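Local coordinates for StiE protein (Stigmatella aurantiaca, PDB 6ECX) that provides, through this domain, S-adenosylmethionine-dependent O-methylation in a modular polyketide synthase, a multifunctional enzyme assembling a polyketide, at residues V127-V132 / I141-R146. Sequence-based numbering, arbitrary orientation.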
loop_
_atom_site.group_PDB
_atom_site.type_symbol
_atom_site.label_atom_id
_atom_site.label_comp_id
_atom_site.label_asym_id
_atom_site.label_seq_id
_atom_site.Cartn_x
_atom_site.Cartn_y
_atom_site.Cartn_z
ATOM N N VAL A 127 6.383 11.439 -14.413
ATOM C CA VAL A 127 7.420 10.447 -14.147
ATOM C C VAL A 127 6.960 9.065 -14.604
ATOM O O VAL A 127 7.673 8.368 -15.336
ATOM C CB VAL A 127 7.798 10.450 -12.657
ATOM C CG1 VAL A 127 8.724 9.280 -12.332
ATOM C CG2 VAL A 127 8.438 11.786 -12.281
ATOM N N CYS A 128 5.776 8.641 -14.157
ATOM C CA CYS A 128 5.251 7.342 -14.570
ATOM C C CYS A 128 5.296 7.178 -16.085
ATOM O O CYS A 128 5.818 6.182 -16.592
ATOM C CB CYS A 128 3.825 7.172 -14.066
ATOM S SG CYS A 128 3.749 6.886 -12.285
ATOM N N LYS A 129 4.762 8.159 -16.824
ATOM C CA LYS A 129 4.733 8.044 -18.278
ATOM C C LYS A 129 6.136 7.910 -18.850
ATOM O O LYS A 129 6.363 7.118 -19.775
ATOM C CB LYS A 129 4.015 9.247 -18.890
ATOM C CG LYS A 129 2.512 9.266 -18.597
ATOM C CD LYS A 129 1.842 10.495 -19.204
ATOM C CE LYS A 129 0.330 10.422 -19.064
ATOM N NZ LYS A 129 -0.331 11.663 -19.572
ATOM N N GLN A 130 7.093 8.663 -18.314
ATOM C CA GLN A 130 8.443 8.598 -18.862
ATOM C C GLN A 130 9.071 7.240 -18.580
ATOM O O GLN A 130 9.637 6.603 -19.479
ATOM C CB GLN A 130 9.303 9.725 -18.293
ATOM C CG GLN A 130 10.790 9.586 -18.595
ATOM C CD GLN A 130 11.521 8.720 -17.576
ATOM O OE1 GLN A 130 12.290 7.826 -17.936
ATOM N NE2 GLN A 130 11.276 8.980 -16.300
ATOM N N ARG A 131 8.989 6.788 -17.327
ATOM C CA ARG A 131 9.567 5.499 -16.964
ATOM C C ARG A 131 8.898 4.360 -17.726
ATOM O O ARG A 131 9.566 3.393 -18.109
ATOM C CB ARG A 131 9.449 5.269 -15.459
ATOM C CG ARG A 131 10.263 6.243 -14.574
ATOM C CD ARG A 131 10.077 5.866 -13.086
ATOM N NE ARG A 131 10.793 4.635 -12.731
ATOM C CZ ARG A 131 10.359 3.716 -11.867
ATOM N NH1 ARG A 131 9.185 3.855 -11.258
ATOM N NH2 ARG A 131 11.097 2.639 -11.622
ATOM N N VAL A 132 7.584 4.452 -17.960
ATOM C CA VAL A 132 6.899 3.401 -18.720
ATOM C C VAL A 132 7.458 3.324 -20.134
ATOM O O VAL A 132 7.756 2.235 -20.651
ATOM C CB VAL A 132 5.373 3.630 -18.727
ATOM C CG1 VAL A 132 4.712 2.816 -19.864
ATOM C CG2 VAL A 132 4.775 3.250 -17.387
ATOM N N ILE A 141 0.751 -0.045 -20.604
ATOM C CA ILE A 141 0.533 0.702 -19.364
ATOM C C ILE A 141 0.076 2.117 -19.714
ATOM O O ILE A 141 0.781 2.842 -20.427
ATOM C CB ILE A 141 1.796 0.742 -18.492
ATOM C CG1 ILE A 141 2.266 -0.669 -18.159
ATOM C CG2 ILE A 141 1.559 1.537 -17.183
ATOM C CD1 ILE A 141 3.454 -0.692 -17.235
ATOM N N ARG A 142 -1.086 2.522 -19.198
ATOM C CA ARG A 142 -1.537 3.907 -19.326
ATOM C C ARG A 142 -1.552 4.568 -17.953
ATOM O O ARG A 142 -1.922 3.941 -16.950
ATOM C CB ARG A 142 -2.928 4.010 -19.963
ATOM C CG ARG A 142 -3.062 3.385 -21.344
ATOM C CD ARG A 142 -4.505 3.485 -21.810
ATOM N NE ARG A 142 -5.430 2.814 -20.895
ATOM C CZ ARG A 142 -6.751 2.867 -21.028
ATOM N NH1 ARG A 142 -7.273 3.562 -22.029
ATOM N NH2 ARG A 142 -7.550 2.226 -20.186
ATOM N N ILE A 143 -1.153 5.835 -17.922
ATOM C CA ILE A 143 -1.078 6.637 -16.706
ATOM C C ILE A 143 -2.026 7.819 -16.846
ATOM O O ILE A 143 -2.083 8.455 -17.904
ATOM C CB ILE A 143 0.355 7.143 -16.446
ATOM C CG1 ILE A 143 1.344 5.969 -16.436
ATOM C CG2 ILE A 143 0.409 7.938 -15.142
ATOM C CD1 ILE A 143 1.117 5.007 -15.252
ATOM N N PHE A 144 -2.763 8.118 -15.779
ATOM C CA PHE A 144 -3.673 9.255 -15.788
ATOM C C PHE A 144 -3.525 10.029 -14.491
ATOM O O PHE A 144 -3.418 9.432 -13.416
ATOM C CB PHE A 144 -5.142 8.823 -15.933
ATOM C CG PHE A 144 -5.432 7.978 -17.150
ATOM C CD1 PHE A 144 -5.259 6.593 -17.114
ATOM C CD2 PHE A 144 -5.925 8.559 -18.310
ATOM C CE1 PHE A 144 -5.554 5.810 -18.221
ATOM C CE2 PHE A 144 -6.221 7.784 -19.423
ATOM C CZ PHE A 144 -6.038 6.408 -19.379
ATOM N N GLN A 145 -3.517 11.354 -14.599
ATOM C CA GLN A 145 -3.646 12.232 -13.442
ATOM C C GLN A 145 -5.137 12.369 -13.172
ATOM O O GLN A 145 -5.816 13.232 -13.726
ATOM C CB GLN A 145 -2.989 13.590 -13.693
ATOM C CG GLN A 145 -2.861 14.438 -12.426
ATOM C CD GLN A 145 -2.532 15.891 -12.723
ATOM O OE1 GLN A 145 -2.438 16.291 -13.883
ATOM N NE2 GLN A 145 -2.353 16.684 -11.677
ATOM N N ARG A 146 -5.665 11.481 -12.327
ATOM C CA ARG A 146 -7.092 11.443 -12.049
ATOM C C ARG A 146 -7.296 11.033 -10.596
ATOM O O ARG A 146 -6.399 10.482 -9.951
ATOM C CB ARG A 146 -7.841 10.489 -13.005
ATOM C CG ARG A 146 -7.698 10.857 -14.486
ATOM C CD ARG A 146 -9.010 10.826 -15.232
ATOM N NE ARG A 146 -9.252 9.524 -15.828
ATOM C CZ ARG A 146 -9.341 9.297 -17.134
ATOM N NH1 ARG A 146 -9.230 10.293 -17.996
ATOM N NH2 ARG A 146 -9.567 8.068 -17.576
HETATM O O HOH W 1 -3.307 10.700 -19.441
#
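I143 packs its branches against CB of C128 and its own CB against CG of K129. CB of C128 lies over the isoleucine's branches, 3.6 Å from CG1 of I143 and 3.7 Å from CG2 of I143. Both chi torsions of I143 are near -60° (chi2 -66°), which folds CD1 back so that it too rests against the cysteine CB. K129 runs past I143 in the opposite direction: its CG packs on CB of I143 at 3.7 Å, and in one of its two conformers the chain, fully extended beyond CG, carries CE to 3.3 Å from O of I143. In that conformer a water completes the polar end, accepting from NZ of K129 and donating to the same carbonyl oxygen. Segments 127-132 and 141-145 run nearly antiparallel, at 166°, and helix 122-134 is the connecting helix of a right-handed beta-alpha-beta crossover in the Rossmann-like methyltransferase fold; strand 141-145 is one of the two edge strands of the sheet within this chain. One turn further along the helix, V132 meets I141, where CG2 of V132 touches CG2 of I141 at 3.6 Å while CG1 of V132 lies against CB of I141. L103 and I104 of helix 101-109 touch I143 and V132, respectively.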